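Local coordinates for protein mercuric reductase (Metallosphaera sedula, PDB 4YWO) that probably reduces mercuric ion to elemental mercury with electrons from NADPH, working as an FAD-containing homodimer of the pyridine nucleotide-disulfide oxidoreductase family, at residues 186-191 with 343-348; 67-72 with 193-198; 208-213 with 349-354. All coordinates share one frame; numbering follows the deposited sequence. Where two conformers were deposited one is given.

Interaction 1 is the hub and the one that touches FAD, through F189 and F346. The nearest approach to FAD is about 11 Å for the W213 side chain of interaction 3 and about 13 Å for the M196 side chain of interaction 2. The centre of interaction 1 is about 9 Å from that of interaction 3 and about 13 Å from that of interaction 2. Strands 343-345 and 350-355 are hydrogen-bonded neighbours in the sheet of the dimerisation domain, I345 N lying 2.8 Å from L351 O, which ties interactions 1 and 3 together. Interactions 1 and 2 share helix 184-194 and meet where Q348 OE1 lies 2.9 Å from R195 NH1. Interactions 2 and 3 do not touch.

Interaction 1: 186-191 with 343-348; sequences ALEFAQ and QVIFTQ. With FAD (flavin-adenine dinucleotide), chain B.
E188 and Q191, one helical turn apart on helix 184-194, grip the backbone of 346-348 where strand 343-345, outermost of its antiparallel sheet within this chain, runs out into a loop. Here a helix of the nucleotide-binding, Rossmann-type part packs on the sheet of the dimerisation domain, as in this reductase family. E188 reaches out with an extended chain (chi2 -177°) and takes the amide of F346 on the anti lone pair of OE2, F346 N to E188 OE2 being 2.9 Å with a nearly straight N-H (176°). Q191 pairs its whole amide with Q348. Q191 OE1 receives Q348 N at 2.9 Å in the carbonyl plane, on a lone pair, while Q191 NE2 gives a hydrogen to Q348 O at 3.0 Å from above that carbonyl's plane. The two bonds together fix the rotation of the Q191 amide. A water lies within hydrogen-bonding distance of both Q191 OE1 and F346 O.

Between these polar grips there is van der Waals contact: T347 turns CG2 against the helix backbone, 3.7 Å from L187 O, and L187 crosses I345 obliquely, CD1 to CD1.

Further out, the other oxygen of E188, OE1, forms a salt bridge with K62, an FAD-binding residue, so the carboxylate links flavin site and strand end; the lysine probably favours its ionised form. Q348 sends its own amide away to R195 and E408. F346 belongs to the FAD pocket: its ring has V344 CG1 over the centre of one face and E188 OE2 in plane at its edge, and F346 CE2 comes within 3.7 Å of flavin O4. F189, from the same helix, meets the flavin's dimethylbenzene end edge-on, with F189 CE2 4.0 Å from FAD C7M.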
loop_
_atom_site.group_PDB
_atom_site.type_symbol
_atom_site.label_atom_id
_atom_site.label_comp_id
_atom_site.label_asym_id
_atom_site.label_seq_id
_atom_site.Cartn_x
_atom_site.Cartn_y
_atom_site.Cartn_z
ATOM N N ALA A 186 -5.227 17.440 -14.777
ATOM C CA ALA A 186 -5.668 17.024 -16.102
ATOM C C ALA A 186 -5.770 15.533 -16.306
ATOM O O ALA A 186 -6.715 15.033 -16.941
ATOM C CB ALA A 186 -4.732 17.604 -17.157
ATOM N N LEU A 187 -4.770 14.818 -15.857
ATOM C CA LEU A 187 -4.758 13.360 -15.948
ATOM C C LEU A 187 -5.944 12.744 -15.181
ATOM O O LEU A 187 -6.596 11.811 -15.715
ATOM C CB LEU A 187 -3.410 12.736 -15.530
ATOM C CG LEU A 187 -2.201 13.239 -16.257
ATOM C CD1 LEU A 187 -0.985 12.483 -15.641
ATOM C CD2 LEU A 187 -2.193 13.101 -17.703
ATOM N N GLU A 188 -6.124 13.148 -13.974
ATOM C CA GLU A 188 -7.221 12.614 -13.190
ATOM C C GLU A 188 -8.607 12.872 -13.804
ATOM O O GLU A 188 -9.386 12.014 -13.959
ATOM C CB GLU A 188 -7.166 13.124 -11.766
ATOM C CG GLU A 188 -5.995 12.526 -10.931
ATOM C CD GLU A 188 -5.972 12.989 -9.477
ATOM O OE1 GLU A 188 -6.862 13.830 -9.107
ATOM O OE2 GLU A 188 -5.042 12.555 -8.663
ATOM N N PHE A 189 -8.862 14.139 -14.185
ATOM C CA PHE A 189 -10.182 14.415 -14.798
ATOM C C PHE A 189 -10.324 13.787 -16.132
ATOM O O PHE A 189 -11.435 13.388 -16.531
ATOM C CB PHE A 189 -10.432 15.975 -14.865
ATOM C CG PHE A 189 -10.810 16.566 -13.545
ATOM C CD1 PHE A 189 -12.111 16.411 -13.093
ATOM C CD2 PHE A 189 -9.959 17.378 -12.817
ATOM C CE1 PHE A 189 -12.510 16.846 -11.881
ATOM C CE2 PHE A 189 -10.414 17.919 -11.578
ATOM C CZ PHE A 189 -11.689 17.569 -11.103
ATOM N N ALA A 190 -9.268 13.729 -16.961
ATOM C CA ALA A 190 -9.378 13.048 -18.232
ATOM C C ALA A 190 -9.714 11.582 -18.070
ATOM O O ALA A 190 -10.596 11.056 -18.792
ATOM C CB ALA A 190 -8.152 13.200 -19.083
ATOM N N GLN A 191 -9.084 10.866 -17.153
ATOM C CA GLN A 191 -9.428 9.508 -16.943
ATOM C C GLN A 191 -10.850 9.369 -16.373
ATOM O O GLN A 191 -11.589 8.540 -16.815
ATOM C CB GLN A 191 -8.441 8.817 -16.002
ATOM C CG GLN A 191 -8.854 7.380 -15.765
ATOM C CD GLN A 191 -7.747 6.592 -15.002
ATOM O OE1 GLN A 191 -7.969 6.347 -13.793
ATOM N NE2 GLN A 191 -6.966 5.897 -15.753
ATOM N N GLN A 343 3.881 12.852 -3.458
ATOM C CA GLN A 343 2.796 13.249 -4.318
ATOM C C GLN A 343 2.313 12.076 -5.165
ATOM O O GLN A 343 3.110 11.387 -5.815
ATOM C CB GLN A 343 3.186 14.392 -5.282
ATOM C CG GLN A 343 2.025 14.757 -6.214
ATOM C CD GLN A 343 2.438 15.673 -7.359
ATOM O OE1 GLN A 343 3.564 16.203 -7.411
ATOM N NE2 GLN A 343 1.483 15.956 -8.198
ATOM N N VAL A 344 1.004 11.985 -5.322
ATOM C CA VAL A 344 0.384 10.888 -6.037
ATOM C C VAL A 344 -0.646 11.464 -6.973
ATOM O O VAL A 344 -1.392 12.450 -6.674
ATOM C CB VAL A 344 -0.358 9.865 -5.082
ATOM C CG1 VAL A 344 -1.173 8.815 -5.810
ATOM C CG2 VAL A 344 0.638 9.206 -4.138
ATOM N N ILE A 345 -0.647 10.897 -8.140
ATOM C CA ILE A 345 -1.723 11.056 -9.167
ATOM C C ILE A 345 -2.563 9.844 -9.101
ATOM O O ILE A 345 -2.111 8.702 -9.357
ATOM C CB ILE A 345 -1.086 11.311 -10.549
ATOM C CG1 ILE A 345 -0.231 12.516 -10.564
ATOM C CG2 ILE A 345 -2.216 11.465 -11.590
ATOM C CD1 ILE A 345 0.560 12.766 -11.831
ATOM N N PHE A 346 -3.840 9.966 -8.774
ATOM C CA PHE A 346 -4.723 8.853 -8.444
ATOM C C PHE A 346 -5.504 8.326 -9.674
ATOM O O PHE A 346 -6.587 7.801 -9.526
ATOM C CB PHE A 346 -5.680 9.249 -7.343
ATOM C CG PHE A 346 -5.062 9.386 -5.978
ATOM C CD1 PHE A 346 -4.921 8.232 -5.152
ATOM C CD2 PHE A 346 -4.656 10.580 -5.443
ATOM C CE1 PHE A 346 -4.322 8.321 -3.898
ATOM C CE2 PHE A 346 -4.114 10.634 -4.160
ATOM C CZ PHE A 346 -4.005 9.496 -3.395
ATOM N N THR A 347 -4.927 8.442 -10.887
ATOM C CA THR A 347 -5.338 7.605 -11.931
ATOM C C THR A 347 -5.184 6.111 -11.532
ATOM O O THR A 347 -4.547 5.806 -10.586
ATOM C CB THR A 347 -4.506 7.858 -13.183
ATOM O OG1 THR A 347 -3.088 7.839 -12.886
ATOM C CG2 THR A 347 -4.805 9.268 -13.789
ATOM N N GLN A 348 -5.733 5.268 -12.371
ATOM C CA GLN A 348 -5.480 3.818 -12.294
ATOM C C GLN A 348 -4.715 3.487 -13.549
ATOM O O GLN A 348 -5.210 3.636 -14.701
ATOM C CB GLN A 348 -6.770 3.069 -12.334
ATOM C CG GLN A 348 -6.507 1.534 -12.296
ATOM C CD GLN A 348 -7.729 0.743 -12.219
ATOM O OE1 GLN A 348 -8.746 1.076 -12.889
ATOM N NE2 GLN A 348 -7.707 -0.361 -11.408
HETATM P PA FAD B . -7.488 26.241 1.270
HETATM O O1A FAD B . -8.095 24.993 1.867
HETATM O O2A FAD B . -8.035 26.800 -0.022
HETATM O O5B FAD B . -7.533 27.404 2.382
HETATM C C5B FAD B . -8.060 28.690 2.063
HETATM C C4B FAD B . -9.353 28.915 2.836
HETATM O O4B FAD B . -9.277 30.148 3.556
HETATM C C3B FAD B . -10.549 28.993 1.900
HETATM O O3B FAD B . -11.488 27.962 2.217
HETATM C C2B FAD B . -11.175 30.355 2.126
HETATM O O2B FAD B . -12.521 30.204 2.587
HETATM C C1B FAD B . -10.333 31.041 3.189
HETATM N N9A FAD B . -9.761 32.297 2.642
HETATM C C8A FAD B . -9.069 32.411 1.493
HETATM N N7A FAD B . -8.685 33.695 1.278
HETATM C C5A FAD B . -9.138 34.430 2.310
HETATM C C6A FAD B . -9.084 35.856 2.710
HETATM N N6A FAD B . -8.451 36.776 1.943
HETATM N N1A FAD B . -9.687 36.208 3.868
HETATM C C2A FAD B . -10.319 35.303 4.640
HETATM N N3A FAD B . -10.407 33.995 4.338
HETATM C C4A FAD B . -9.847 33.504 3.206
HETATM N N1 FAD B . -4.098 17.280 -2.468
HETATM C C2 FAD B . -3.752 16.043 -2.032
HETATM O O2 FAD B . -2.856 15.941 -1.166
HETATM N N3 FAD B . -4.333 14.921 -2.494
HETATM C C4 FAD B . -5.297 14.945 -3.420
HETATM O O4 FAD B . -5.818 13.884 -3.829
HETATM C C4X FAD B . -5.736 16.259 -3.951
HETATM N N5 FAD B . -6.704 16.369 -4.887
HETATM C C5X FAD B . -7.081 17.583 -5.351
HETATM C C6 FAD B . -8.079 17.671 -6.315
HETATM C C7 FAD B . -8.474 18.915 -6.797
HETATM C C7M FAD B . -9.555 19.008 -7.842
HETATM C C8 FAD B . -7.828 20.152 -6.284
HETATM C C8M FAD B . -8.257 21.497 -6.809
HETATM C C9 FAD B . -6.830 20.068 -5.321
HETATM C C9A FAD B . -6.436 18.826 -4.838
HETATM N N10 FAD B . -5.425 18.732 -3.862
HETATM C C10 FAD B . -5.057 17.454 -3.401
HETATM C "C1'" FAD B . -4.773 19.934 -3.339
HETATM C "C2'" FAD B . -5.336 20.259 -1.961
HETATM O "O2'" FAD B . -6.766 20.300 -2.027
HETATM C "C3'" FAD B . -4.812 21.599 -1.458
HETATM O "O3'" FAD B . -3.383 21.614 -1.543
HETATM C "C4'" FAD B . -5.238 21.846 -0.016
HETATM O "O4'" FAD B . -6.657 22.022 0.040
HETATM C "C5'" FAD B . -4.551 23.081 0.553
HETATM O "O5'" FAD B . -5.330 23.608 1.625
HETATM P P FAD B . -5.088 25.110 2.150
HETATM O O1P FAD B . -5.758 25.253 3.496
HETATM O O2P FAD B . -3.621 25.432 2.001
HETATM O O3P FAD B . -5.908 25.992 1.083
HETATM O O HOH W 1 -8.536 6.163 -11.014
#

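Interaction 2: 67-72 with 193-198; sequences IAEIYK and YSRMKV
Van der Waals contact carries most of this meeting, and R195 is at its centre. Its chain runs extended from CG to NE across helix 58-78, passing A68 first, with R195 CB 3.8 Å from A68 CB. Farther along, the K72 and R195 side chains cross at about a right angle, and K72 CD lies over one face of the guanidinium, 3.1 Å above the plane and offset toward the rim; K72 CD is 3.4 Å from R195 NE. A bend at chi2 (144°) helps to bring that methylene over. At the far end R195 NH1 rests against the backbone of E69, 3.6 Å from E69 CA. M196 adds a lighter touch, bringing CE back to 4.3 Å from A68 CB, while F89 of helix 87-110 also packs on its side chain.

R195 and M196 sit in the turn that ends helix 184-194. A Schellman motif closes it, with K197, at positive phi, as the C-prime residue: V198 N bonds to Y193 O and K197 N to S194 O. Y193 O also accepts from M196 N.

Polar linkage across the contact is indirect. One water donates to A68 O at 2.8 Å and to R195 O at 2.6 Å, bridging the two backbones.

R195 NE makes a salt bridge with D228 and NH1 bonds to Q348, which fixes the orientation of the guanidinium. The like-charged K72 NZ stays 5.3 Å from R195 NH2. K72 NZ has long, weak ion pairs with E76 and D228, and the acid D228, shared with R195, probably eases the repulsion.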
loop_
_atom_site.group_PDB
_atom_site.type_symbol
_atom_site.label_atom_id
_atom_site.label_comp_id
_atom_site.label_asym_id
_atom_site.label_seq_id
_atom_site.Cartn_x
_atom_site.Cartn_y
_atom_site.Cartn_z
ATOM N N ILE A 67 -15.545 5.524 -8.308
ATOM C CA ILE A 67 -16.792 5.116 -9.057
ATOM C C ILE A 67 -16.428 4.785 -10.475
ATOM O O ILE A 67 -16.859 3.724 -11.017
ATOM C CB ILE A 67 -17.800 6.252 -9.049
ATOM C CG1 ILE A 67 -18.316 6.352 -7.656
ATOM C CG2 ILE A 67 -18.990 5.838 -9.948
ATOM C CD1 ILE A 67 -19.176 7.506 -7.479
ATOM N N ALA A 68 -15.609 5.593 -11.132
ATOM C CA ALA A 68 -15.157 5.336 -12.470
ATOM C C ALA A 68 -14.458 3.927 -12.583
ATOM O O ALA A 68 -14.631 3.203 -13.566
ATOM C CB ALA A 68 -14.318 6.385 -13.046
ATOM N N GLU A 69 -13.553 3.690 -11.667
ATOM C CA GLU A 69 -12.808 2.469 -11.612
ATOM C C GLU A 69 -13.684 1.219 -11.448
ATOM O O GLU A 69 -13.453 0.205 -12.130
ATOM C CB GLU A 69 -11.739 2.527 -10.501
ATOM C CG GLU A 69 -11.033 1.202 -10.295
ATOM C CD GLU A 69 -11.590 0.267 -9.155
ATOM O OE1 GLU A 69 -11.886 0.764 -8.012
ATOM O OE2 GLU A 69 -11.649 -1.025 -9.388
ATOM N N ILE A 70 -14.613 1.217 -10.549
ATOM C CA ILE A 70 -15.383 -0.026 -10.290
ATOM C C ILE A 70 -16.292 -0.327 -11.486
ATOM O O ILE A 70 -16.481 -1.458 -11.846
ATOM C CB ILE A 70 -16.162 -0.024 -8.979
ATOM C CG1 ILE A 70 -17.221 1.065 -8.907
ATOM C CG2 ILE A 70 -15.189 0.125 -7.802
ATOM C CD1 ILE A 70 -18.013 1.118 -7.638
ATOM N N TYR A 71 -16.790 0.724 -12.126
ATOM C CA TYR A 71 -17.604 0.468 -13.340
ATOM C C TYR A 71 -16.757 -0.009 -14.461
ATOM O O TYR A 71 -17.247 -0.895 -15.284
ATOM C CB TYR A 71 -18.461 1.717 -13.779
ATOM C CG TYR A 71 -19.720 1.874 -13.040
ATOM C CD1 TYR A 71 -19.778 2.400 -11.766
ATOM C CD2 TYR A 71 -20.954 1.524 -13.621
ATOM C CE1 TYR A 71 -20.952 2.495 -11.043
ATOM C CE2 TYR A 71 -22.113 1.650 -12.897
ATOM C CZ TYR A 71 -22.170 2.092 -11.671
ATOM O OH TYR A 71 -23.325 2.211 -10.914
ATOM N N LYS A 72 -15.544 0.523 -14.654
ATOM C CA LYS A 72 -14.634 0.065 -15.684
ATOM C C LYS A 72 -14.366 -1.432 -15.471
ATOM O O LYS A 72 -14.409 -2.211 -16.439
ATOM C CB LYS A 72 -13.329 0.872 -15.710
ATOM C CG LYS A 72 -12.337 0.302 -16.730
ATOM C CD LYS A 72 -11.485 1.254 -17.470
ATOM C CE LYS A 72 -10.552 0.655 -18.584
ATOM N NZ LYS A 72 -11.363 0.146 -19.676
ATOM N N TYR A 193 -13.469 11.372 -16.814
ATOM C CA TYR A 193 -14.556 11.600 -17.795
ATOM C C TYR A 193 -14.492 10.628 -18.890
ATOM O O TYR A 193 -15.544 10.142 -19.358
ATOM C CB TYR A 193 -14.473 13.078 -18.283
ATOM C CG TYR A 193 -15.296 14.027 -17.425
ATOM C CD1 TYR A 193 -14.985 14.346 -16.096
ATOM C CD2 TYR A 193 -16.516 14.566 -17.903
ATOM C CE1 TYR A 193 -15.827 15.132 -15.286
ATOM C CE2 TYR A 193 -17.283 15.373 -17.138
ATOM C CZ TYR A 193 -16.985 15.673 -15.851
ATOM O OH TYR A 193 -17.801 16.436 -15.091
ATOM N N SER A 194 -13.311 10.179 -19.315
ATOM C CA SER A 194 -13.279 9.112 -20.339
ATOM C C SER A 194 -13.953 7.832 -19.877
ATOM O O SER A 194 -14.678 7.162 -20.636
ATOM C CB SER A 194 -11.875 8.894 -20.843
ATOM O OG SER A 194 -11.029 8.359 -19.872
ATOM N N ARG A 195 -13.870 7.547 -18.598
ATOM C CA ARG A 195 -14.487 6.339 -17.983
ATOM C C ARG A 195 -15.979 6.561 -17.737
ATOM O O ARG A 195 -16.683 5.758 -17.137
ATOM C CB ARG A 195 -13.712 5.926 -16.722
ATOM C CG ARG A 195 -12.362 5.384 -17.045
ATOM C CD ARG A 195 -11.661 4.919 -15.760
ATOM N NE ARG A 195 -10.439 4.170 -16.070
ATOM C CZ ARG A 195 -9.806 3.343 -15.192
ATOM N NH1 ARG A 195 -10.195 3.310 -13.947
ATOM N NH2 ARG A 195 -8.801 2.614 -15.689
ATOM N N MET A 196 -16.422 7.795 -18.060
ATOM C CA MET A 196 -17.908 8.087 -18.098
ATOM C C MET A 196 -18.461 8.224 -19.500
ATOM O O MET A 196 -19.502 8.921 -19.660
ATOM C CB MET A 196 -18.216 9.230 -17.253
ATOM C CG MET A 196 -17.812 8.934 -15.858
ATOM S SD MET A 196 -18.048 10.254 -14.785
ATOM C CE MET A 196 -17.312 9.521 -13.258
ATOM N N LYS A 197 -17.800 7.637 -20.479
ATOM C CA LYS A 197 -18.185 7.632 -21.860
ATOM C C LYS A 197 -18.192 9.039 -22.493
ATOM O O LYS A 197 -19.026 9.368 -23.329
ATOM C CB LYS A 197 -19.602 7.024 -21.951
ATOM C CG LYS A 197 -19.806 6.081 -23.089
ATOM C CD LYS A 197 -21.296 5.768 -23.172
ATOM C CE LYS A 197 -21.598 4.750 -24.255
ATOM N NZ LYS A 197 -20.841 5.005 -25.499
ATOM N N VAL A 198 -17.252 9.871 -22.139
ATOM C CA VAL A 198 -17.055 11.233 -22.669
ATOM C C VAL A 198 -15.799 11.115 -23.519
ATOM O O VAL A 198 -14.774 10.535 -23.080
ATOM C CB VAL A 198 -16.880 12.314 -21.562
ATOM C CG1 VAL A 198 -16.538 13.665 -22.137
ATOM C CG2 VAL A 198 -18.106 12.357 -20.646
HETATM O O HOH W 2 -16.304 3.585 -15.837
#

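Interaction 3: 208-213 with 349-354; sequences VLIPDW and PNLARV
The indole of W213 is filled on both faces. I210 CD1 sits on one, 3.8 Å above the plane and toward the rim; on the opposite face R353 CD lies over the centre, making a CH-pi contact 3.5 Å from the centroid of the six-membered ring. The guanidinium then carries on over the five-membered ring, where R353 CZ is 4.6 Å from the centroid and almost on the normal, a cation-pi contact. The planes are 73° apart, so the guanidinium stands with its edge to the indole, NH1 foremost. In the indole plane, A352 N lies at the ring's edge.

R353 gets there with CG in the crowded position between N and the carbonyl carbon (chi1 63°) and a bend at chi3 (-68°). The W213-R353 pair joins strand 350-355 of the antiparallel sheet of the dimerisation domain to the loop between strand 199-203 and helix 215-227, where a type I turn from I210 to W213 presents both the indole and D212 O. R353 NH1 donates to D212 O at 3.0 Å from above the carbonyl plane, and a water bridges that same oxygen to R353 NH2. The D212 carboxylate itself turns to R183.

On the I210 side of the indole, I210 CD1 also meets L351 CD2 at 3.7 Å. L351 CB approaches W213 CZ3 to 3.7 Å.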
loop_
_atom_site.group_PDB
_atom_site.type_symbol
_atom_site.label_atom_id
_atom_site.label_comp_id
_atom_site.label_asym_id
_atom_site.label_seq_id
_atom_site.Cartn_x
_atom_site.Cartn_y
_atom_site.Cartn_z
ATOM N N VAL A 208 5.633 16.912 -23.360
ATOM C CA VAL A 208 5.202 15.695 -22.664
ATOM C C VAL A 208 4.248 16.109 -21.540
ATOM O O VAL A 208 4.210 17.236 -21.109
ATOM C CB VAL A 208 6.399 14.917 -22.055
ATOM C CG1 VAL A 208 7.322 14.439 -23.154
ATOM C CG2 VAL A 208 7.136 15.734 -21.016
ATOM N N LEU A 209 3.463 15.109 -21.144
ATOM C CA LEU A 209 2.655 15.242 -19.932
ATOM C C LEU A 209 3.553 15.257 -18.699
ATOM O O LEU A 209 4.634 14.641 -18.717
ATOM C CB LEU A 209 1.750 14.080 -19.872
ATOM C CG LEU A 209 0.688 13.908 -21.007
ATOM C CD1 LEU A 209 -0.079 12.645 -20.849
ATOM C CD2 LEU A 209 -0.252 15.109 -21.078
ATOM N N ILE A 210 3.073 15.833 -17.596
ATOM C CA ILE A 210 3.781 15.894 -16.350
ATOM C C ILE A 210 5.272 16.048 -16.491
ATOM O O ILE A 210 6.137 15.272 -16.050
ATOM C CB ILE A 210 3.434 14.691 -15.368
ATOM C CG1 ILE A 210 3.653 13.363 -16.019
ATOM C CG2 ILE A 210 2.018 14.836 -14.829
ATOM C CD1 ILE A 210 3.388 12.156 -15.070
ATOM N N PRO A 211 5.676 17.201 -17.082
ATOM C CA PRO A 211 7.111 17.322 -17.436
ATOM C C PRO A 211 8.023 17.569 -16.300
ATOM O O PRO A 211 9.219 17.467 -16.456
ATOM C CB PRO A 211 7.082 18.607 -18.360
ATOM C CG PRO A 211 5.914 19.354 -17.908
ATOM C CD PRO A 211 4.864 18.298 -17.636
ATOM N N ASP A 212 7.528 17.801 -15.100
ATOM C CA ASP A 212 8.424 17.860 -13.945
ATOM C C ASP A 212 8.563 16.526 -13.164
ATOM O O ASP A 212 9.255 16.497 -12.152
ATOM C CB ASP A 212 7.935 18.946 -13.042
ATOM C CG ASP A 212 8.113 20.382 -13.719
ATOM O OD1 ASP A 212 8.971 20.509 -14.634
ATOM O OD2 ASP A 212 7.434 21.351 -13.359
ATOM N N TRP A 213 7.957 15.502 -13.660
ATOM C CA TRP A 213 8.166 14.130 -13.157
ATOM C C TRP A 213 9.316 13.451 -13.875
ATOM O O TRP A 213 9.887 13.973 -14.876
ATOM C CB TRP A 213 6.862 13.334 -13.328
ATOM C CG TRP A 213 5.753 13.722 -12.424
ATOM C CD1 TRP A 213 5.182 14.940 -12.306
ATOM C CD2 TRP A 213 5.137 12.876 -11.436
ATOM N NE1 TRP A 213 4.245 14.918 -11.269
ATOM C CE2 TRP A 213 4.168 13.628 -10.783
ATOM C CE3 TRP A 213 5.240 11.533 -11.130
ATOM C CZ2 TRP A 213 3.379 13.078 -9.721
ATOM C CZ3 TRP A 213 4.436 11.012 -10.022
ATOM C CH2 TRP A 213 3.529 11.775 -9.423
ATOM N N PRO A 349 -3.512 2.930 -13.460
ATOM C CA PRO A 349 -2.694 2.782 -12.209
ATOM C C PRO A 349 -2.240 4.132 -11.702
ATOM O O PRO A 349 -2.278 5.129 -12.465
ATOM C CB PRO A 349 -1.538 1.947 -12.655
ATOM C CG PRO A 349 -1.285 2.382 -14.071
ATOM C CD PRO A 349 -2.708 2.530 -14.637
ATOM N N ASN A 350 -1.847 4.165 -10.453
ATOM C CA ASN A 350 -1.359 5.379 -9.795
ATOM C C ASN A 350 0.062 5.763 -10.277
ATOM O O ASN A 350 0.861 4.917 -10.764
ATOM C CB ASN A 350 -1.229 5.210 -8.318
ATOM C CG ASN A 350 -2.469 4.894 -7.509
ATOM O OD1 ASN A 350 -2.326 4.387 -6.375
ATOM N ND2 ASN A 350 -3.668 5.098 -8.034
ATOM N N LEU A 351 0.350 7.065 -10.189
ATOM C CA LEU A 351 1.750 7.551 -10.347
ATOM C C LEU A 351 2.087 8.120 -9.015
ATOM O O LEU A 351 1.282 8.914 -8.436
ATOM C CB LEU A 351 1.898 8.633 -11.414
ATOM C CG LEU A 351 1.457 8.191 -12.841
ATOM C CD1 LEU A 351 0.036 8.575 -13.032
ATOM C CD2 LEU A 351 2.373 8.808 -13.902
ATOM N N ALA A 352 3.273 7.830 -8.480
ATOM C CA ALA A 352 3.615 8.347 -7.155
ATOM C C ALA A 352 5.080 8.777 -7.131
ATOM O O ALA A 352 5.915 8.177 -7.833
ATOM C CB ALA A 352 3.456 7.256 -6.162
ATOM N N ARG A 353 5.408 9.748 -6.319
ATOM C CA ARG A 353 6.781 10.183 -6.193
ATOM C C ARG A 353 7.037 10.749 -4.798
ATOM O O ARG A 353 6.136 11.203 -4.089
ATOM C CB ARG A 353 7.033 11.285 -7.211
ATOM C CG ARG A 353 6.244 12.523 -7.042
ATOM C CD ARG A 353 6.507 13.620 -8.046
ATOM N NE ARG A 353 7.809 14.172 -7.871
ATOM C CZ ARG A 353 8.347 15.027 -8.758
ATOM N NH1 ARG A 353 7.624 15.395 -9.823
ATOM N NH2 ARG A 353 9.575 15.458 -8.579
ATOM N N VAL A 354 8.287 10.602 -4.363
ATOM C CA VAL A 354 8.744 11.291 -3.135
ATOM C C VAL A 354 10.236 11.566 -3.293
ATOM O O VAL A 354 10.954 10.731 -3.847
ATOM C CB VAL A 354 8.423 10.455 -1.866
ATOM C CG1 VAL A 354 8.995 9.062 -1.880
ATOM C CG2 VAL A 354 8.759 11.206 -0.571
HETATM O O HOH W 3 10.847 17.626 -9.854
#